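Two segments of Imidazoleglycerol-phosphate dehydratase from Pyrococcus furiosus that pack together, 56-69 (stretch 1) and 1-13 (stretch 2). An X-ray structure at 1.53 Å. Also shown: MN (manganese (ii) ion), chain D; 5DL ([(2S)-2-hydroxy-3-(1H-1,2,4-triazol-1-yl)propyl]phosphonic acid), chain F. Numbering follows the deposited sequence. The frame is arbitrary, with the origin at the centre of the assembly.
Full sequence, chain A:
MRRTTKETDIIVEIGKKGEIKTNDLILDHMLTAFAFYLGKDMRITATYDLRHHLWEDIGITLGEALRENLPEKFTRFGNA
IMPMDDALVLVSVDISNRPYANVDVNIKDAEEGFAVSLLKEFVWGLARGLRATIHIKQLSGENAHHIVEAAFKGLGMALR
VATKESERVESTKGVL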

# COMPACT_ATOMS: atom_id res chain seq x y z
N GLU A 56 -27.61 -19.15 -29.34
CA GLU A 56 -28.04 -20.10 -28.32
C GLU A 56 -28.85 -21.23 -28.97
O GLU A 56 -28.60 -22.40 -28.67
CB GLU A 56 -28.90 -19.36 -27.29
CG GLU A 56 -29.56 -20.29 -26.29
CD GLU A 56 -30.14 -19.56 -25.10
OE1 GLU A 56 -30.08 -18.31 -25.06
OE2 GLU A 56 -30.68 -20.25 -24.22
N ASP A 57 -29.81 -20.89 -29.83
CA ASP A 57 -30.70 -21.91 -30.36
C ASP A 57 -30.01 -22.83 -31.38
O ASP A 57 -30.33 -24.01 -31.47
CB ASP A 57 -31.94 -21.25 -30.93
CG ASP A 57 -32.78 -20.56 -29.85
OD1 ASP A 57 -32.41 -20.55 -28.63
OD2 ASP A 57 -33.83 -20.01 -30.22
N ILE A 58 -29.03 -22.28 -32.10
CA ILE A 58 -28.11 -23.09 -32.91
C ILE A 58 -27.38 -24.07 -32.02
O ILE A 58 -27.26 -25.27 -32.34
CB ILE A 58 -27.15 -22.19 -33.72
CG1 ILE A 58 -27.86 -21.57 -34.93
CG2 ILE A 58 -25.86 -22.92 -34.12
CD1 ILE A 58 -28.02 -22.49 -36.13
N GLY A 59 -26.85 -23.60 -30.90
CA GLY A 59 -26.17 -24.49 -29.99
C GLY A 59 -27.09 -25.62 -29.52
O GLY A 59 -26.70 -26.78 -29.53
N ILE A 60 -28.30 -25.26 -29.09
CA ILE A 60 -29.26 -26.26 -28.62
C ILE A 60 -29.56 -27.27 -29.72
O ILE A 60 -29.52 -28.48 -29.45
CB ILE A 60 -30.56 -25.62 -28.14
CG1 ILE A 60 -30.34 -24.73 -26.89
CG2 ILE A 60 -31.61 -26.69 -27.84
CD1 ILE A 60 -31.52 -23.83 -26.53
N THR A 61 -29.88 -26.78 -30.91
CA THR A 61 -30.33 -27.67 -31.99
C THR A 61 -29.17 -28.54 -32.48
O THR A 61 -29.35 -29.74 -32.71
CB THR A 61 -30.94 -26.85 -33.14
OG1 THR A 61 -31.92 -25.95 -32.63
CG2 THR A 61 -31.63 -27.78 -34.17
N LEU A 62 -27.99 -27.97 -32.62
CA LEU A 62 -26.79 -28.73 -32.96
C LEU A 62 -26.51 -29.80 -31.89
O LEU A 62 -26.19 -30.94 -32.20
CB LEU A 62 -25.58 -27.80 -33.11
CG LEU A 62 -24.21 -28.43 -33.35
CD1 LEU A 62 -24.18 -29.29 -34.61
CD2 LEU A 62 -23.14 -27.36 -33.41
N GLY A 63 -26.62 -29.43 -30.61
CA GLY A 63 -26.45 -30.41 -29.55
C GLY A 63 -27.43 -31.56 -29.63
O GLY A 63 -27.05 -32.72 -29.44
N GLU A 64 -28.69 -31.23 -29.85
CA GLU A 64 -29.73 -32.25 -29.98
C GLU A 64 -29.44 -33.14 -31.17
O GLU A 64 -29.62 -34.36 -31.10
CB GLU A 64 -31.09 -31.59 -30.15
CG GLU A 64 -31.61 -30.90 -28.89
CD GLU A 64 -32.93 -30.19 -29.14
OE1 GLU A 64 -33.33 -29.94 -30.31
OE2 GLU A 64 -33.59 -29.85 -28.15
N ALA A 65 -28.96 -32.54 -32.26
CA ALA A 65 -28.64 -33.30 -33.48
C ALA A 65 -27.47 -34.24 -33.22
O ALA A 65 -27.50 -35.42 -33.62
CB ALA A 65 -28.36 -32.40 -34.65
N LEU A 66 -26.45 -33.75 -32.53
CA LEU A 66 -25.33 -34.61 -32.17
C LEU A 66 -25.75 -35.75 -31.25
O LEU A 66 -25.29 -36.87 -31.40
CB LEU A 66 -24.21 -33.80 -31.51
CG LEU A 66 -23.48 -32.86 -32.45
CD1 LEU A 66 -22.78 -31.75 -31.66
CD2 LEU A 66 -22.45 -33.60 -33.30
N ARG A 67 -26.62 -35.46 -30.29
CA ARG A 67 -27.11 -36.46 -29.37
C ARG A 67 -27.90 -37.56 -30.12
O ARG A 67 -27.65 -38.74 -29.89
CB ARG A 67 -27.95 -35.80 -28.27
CG ARG A 67 -28.73 -36.75 -27.38
CD ARG A 67 -27.89 -37.76 -26.66
NE ARG A 67 -27.09 -37.14 -25.61
CZ ARG A 67 -26.46 -37.81 -24.64
NH1 ARG A 67 -25.80 -37.14 -23.71
NH2 ARG A 67 -26.48 -39.14 -24.60
N GLU A 68 -28.78 -37.14 -31.02
CA GLU A 68 -29.55 -38.09 -31.84
C GLU A 68 -28.63 -38.99 -32.66
O GLU A 68 -28.93 -40.16 -32.82
CB GLU A 68 -30.51 -37.33 -32.74
CG GLU A 68 -31.41 -38.20 -33.61
CD GLU A 68 -32.28 -37.35 -34.51
OE1 GLU A 68 -31.73 -36.60 -35.33
OE2 GLU A 68 -33.51 -37.43 -34.39
N ASN A 69 -27.50 -38.45 -33.13
CA ASN A 69 -26.56 -39.16 -33.99
C ASN A 69 -25.61 -40.10 -33.23
O ASN A 69 -24.89 -40.89 -33.86
CB ASN A 69 -25.77 -38.12 -34.81
CG ASN A 69 -25.06 -38.69 -36.01
OD1 ASN A 69 -23.84 -38.63 -36.10
ND2 ASN A 69 -25.83 -39.21 -36.96
MN MN D . -29.60 -16.91 -23.45
N1 5DL F . -33.29 -14.55 -24.22
C3 5DL F . -32.83 -16.42 -23.07
N2 5DL F . -33.77 -15.54 -23.40
C8 5DL F . -37.59 -15.93 -23.38
C7 5DL F . -36.20 -15.80 -24.02
C6 5DL F . -35.15 -15.62 -22.93
C5 5DL F . -32.00 -14.89 -24.36
O10 5DL F . -37.20 -18.51 -22.80
P9 5DL F . -37.81 -17.29 -22.21
O11 5DL F . -39.30 -17.40 -21.97
O12 5DL F . -37.13 -16.93 -20.90
O13 5DL F . -36.14 -14.68 -24.91
N4 5DL F . -31.68 -16.02 -23.69
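Stretch 2 1-13: MRRTTKETDIIVE

Stretch 2 is a β-hairpin laid on one side of the helix 56-69. Its first strand, 2-4, runs nearly against the helix at 147°, with axes 8.6 Å apart at closest; a turn through Thr5, Lys6 and Glu7 brings back the second strand, 8-13, which follows the helix at a signed crossing angle of -33°, 8.2 Å away. Strand alternation sorts the side chains: Met1, Arg3, Thr8, Ile10 and Val12 point toward the helix, while Arg2, Thr4, Asp9 and Ile11 point away, where Arg2 and Asp9 form their own salt bridge (NH2 to OD2, 2.9 Å).

The backbones come closest in register at Ala65, whose side chain is a single methyl group. The CA atoms of Ala65 and Met1 are 5.5 Å apart, and Ala65 CB touches both Met1 CB and Val12 CG1 at 3.8 Å. At the next closest pair, Leu62 and Val12 (CA to CA 6.0 Å), Leu62 turns its CA-to-CB bond away from the hairpin. Met1 leaves its backbone with chi1 t, then bends through chi2 p and chi3 p, bringing CE to 3.5 Å from Glu68 OE1. One turn back from Ala65, Thr61 in the m rotamer donates OG1 to Asp57 O (2.8 Å), satisfying its hydroxyl within the helix, and its CG2 lies 3.9 Å from Val12 CG2. Ile10, m then t, extends CD1 to 3.3 Å from Asp57 CB.

Polar chemistry gathers at Asp57. Its m rotamer places OD2 to accept from Thr8 OG1 (2.6 Å) and to form a salt bridge with Arg3 NH1 (3.2 Å). Arg3 is extended, t through chi1, chi2 and chi3, before chi4 turns to -86°; Ile60 CD1 covers one guanidinium face. Water 2 joins Arg3 NE (2.9 Å) to Glu64 OE2 (2.6 Å). In the turn, Thr5 OG1, with chi1 p, accepts from Glu7 N (2.9 Å) and Thr8 N (3.2 Å).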

# COMPACT_ATOMS: atom_id res chain seq x y z
N MET A 1 -32.66 -32.46 -37.60
CA MET A 1 -33.20 -31.95 -36.31
C MET A 1 -33.71 -30.53 -36.53
O MET A 1 -32.96 -29.67 -37.00
CB MET A 1 -32.10 -31.94 -35.25
CG MET A 1 -32.55 -31.56 -33.86
SD MET A 1 -33.75 -32.69 -33.14
CE MET A 1 -32.77 -34.17 -32.98
N ARG A 2 -34.98 -30.29 -36.22
CA ARG A 2 -35.57 -28.96 -36.34
C ARG A 2 -36.06 -28.50 -34.98
O ARG A 2 -36.59 -29.29 -34.19
CB ARG A 2 -36.72 -28.95 -37.34
CG ARG A 2 -37.26 -27.56 -37.64
CD ARG A 2 -38.29 -27.59 -38.74
NE ARG A 2 -38.58 -26.26 -39.27
CZ ARG A 2 -39.43 -26.03 -40.27
NH1 ARG A 2 -40.09 -27.03 -40.85
NH2 ARG A 2 -39.63 -24.79 -40.70
N ARG A 3 -35.86 -27.22 -34.71
CA ARG A 3 -36.34 -26.61 -33.48
C ARG A 3 -36.93 -25.27 -33.85
O ARG A 3 -36.25 -24.44 -34.46
CB ARG A 3 -35.22 -26.44 -32.47
CG ARG A 3 -35.67 -25.90 -31.13
CD ARG A 3 -34.50 -25.74 -30.16
NE ARG A 3 -34.87 -25.17 -28.87
CZ ARG A 3 -34.96 -23.87 -28.58
NH1 ARG A 3 -34.78 -22.94 -29.50
NH2 ARG A 3 -35.27 -23.50 -27.35
N THR A 4 -38.20 -25.05 -33.49
CA THR A 4 -38.91 -23.86 -33.88
C THR A 4 -39.56 -23.21 -32.67
O THR A 4 -40.26 -23.87 -31.90
CB THR A 4 -40.01 -24.19 -34.92
OG1 THR A 4 -39.44 -24.98 -35.98
CG2 THR A 4 -40.62 -22.91 -35.50
N THR A 5 -39.30 -21.92 -32.49
CA THR A 5 -40.00 -21.11 -31.50
C THR A 5 -40.53 -19.88 -32.20
O THR A 5 -40.33 -19.70 -33.41
CB THR A 5 -39.07 -20.67 -30.33
OG1 THR A 5 -38.19 -19.64 -30.77
CG2 THR A 5 -38.27 -21.83 -29.77
N LYS A 6 -41.17 -18.99 -31.44
CA LYS A 6 -41.55 -17.70 -31.99
C LYS A 6 -40.36 -16.78 -32.31
O LYS A 6 -40.55 -15.78 -33.00
CB LYS A 6 -42.54 -16.98 -31.07
CG LYS A 6 -43.86 -17.73 -30.91
CD LYS A 6 -44.83 -17.01 -29.99
CE LYS A 6 -46.12 -17.80 -29.83
NZ LYS A 6 -47.09 -17.10 -28.94
N GLU A 7 -39.17 -17.11 -31.80
CA GLU A 7 -37.95 -16.32 -32.02
C GLU A 7 -37.08 -16.82 -33.17
O GLU A 7 -36.51 -16.02 -33.92
CB GLU A 7 -37.10 -16.32 -30.74
CG GLU A 7 -37.79 -15.69 -29.54
CD GLU A 7 -37.08 -15.94 -28.23
OE1 GLU A 7 -36.14 -16.73 -28.18
OE2 GLU A 7 -37.51 -15.33 -27.22
N THR A 8 -36.94 -18.14 -33.27
CA THR A 8 -36.01 -18.76 -34.22
C THR A 8 -36.60 -20.03 -34.85
O THR A 8 -37.47 -20.67 -34.26
CB THR A 8 -34.66 -19.17 -33.57
OG1 THR A 8 -34.90 -20.16 -32.58
CG2 THR A 8 -33.95 -17.97 -32.95
N ASP A 9 -36.07 -20.38 -36.02
CA ASP A 9 -36.46 -21.61 -36.71
C ASP A 9 -35.17 -22.16 -37.28
O ASP A 9 -34.55 -21.50 -38.11
CB ASP A 9 -37.47 -21.31 -37.82
CG ASP A 9 -38.05 -22.55 -38.43
OD1 ASP A 9 -37.91 -23.67 -37.87
OD2 ASP A 9 -38.68 -22.39 -39.49
N ILE A 10 -34.73 -23.29 -36.75
CA ILE A 10 -33.42 -23.83 -37.06
C ILE A 10 -33.53 -25.28 -37.50
O ILE A 10 -34.22 -26.08 -36.88
CB ILE A 10 -32.53 -23.74 -35.81
CG1 ILE A 10 -32.32 -22.26 -35.44
CG2 ILE A 10 -31.19 -24.42 -36.07
CD1 ILE A 10 -31.72 -22.05 -34.10
N ILE A 11 -32.80 -25.60 -38.58
CA ILE A 11 -32.63 -26.98 -39.03
C ILE A 11 -31.15 -27.32 -39.02
O ILE A 11 -30.34 -26.58 -39.59
CB ILE A 11 -33.21 -27.17 -40.45
CG1 ILE A 11 -34.73 -27.01 -40.43
CG2 ILE A 11 -32.82 -28.55 -40.99
CD1 ILE A 11 -35.36 -26.76 -41.79
N VAL A 12 -30.80 -28.41 -38.35
CA VAL A 12 -29.44 -28.96 -38.39
C VAL A 12 -29.53 -30.42 -38.81
O VAL A 12 -30.13 -31.23 -38.10
CB VAL A 12 -28.74 -28.88 -37.01
CG1 VAL A 12 -27.41 -29.63 -37.05
CG2 VAL A 12 -28.57 -27.43 -36.58
N GLU A 13 -28.91 -30.74 -39.95
CA GLU A 13 -28.90 -32.12 -40.49
C GLU A 13 -27.47 -32.59 -40.65
O GLU A 13 -26.76 -32.13 -41.54
CB GLU A 13 -29.64 -32.17 -41.83
CG GLU A 13 -31.12 -31.92 -41.71
CD GLU A 13 -31.83 -31.99 -43.05
OE1 GLU A 13 -31.59 -31.10 -43.90
OE2 GLU A 13 -32.62 -32.94 -43.26
O HOH W 1 -34.46 -20.74 -26.88
O HOH W 2 -35.37 -27.92 -27.94
O HOH W 3 -36.09 -19.30 -29.17
O HOH W 4 -30.68 -18.44 -22.29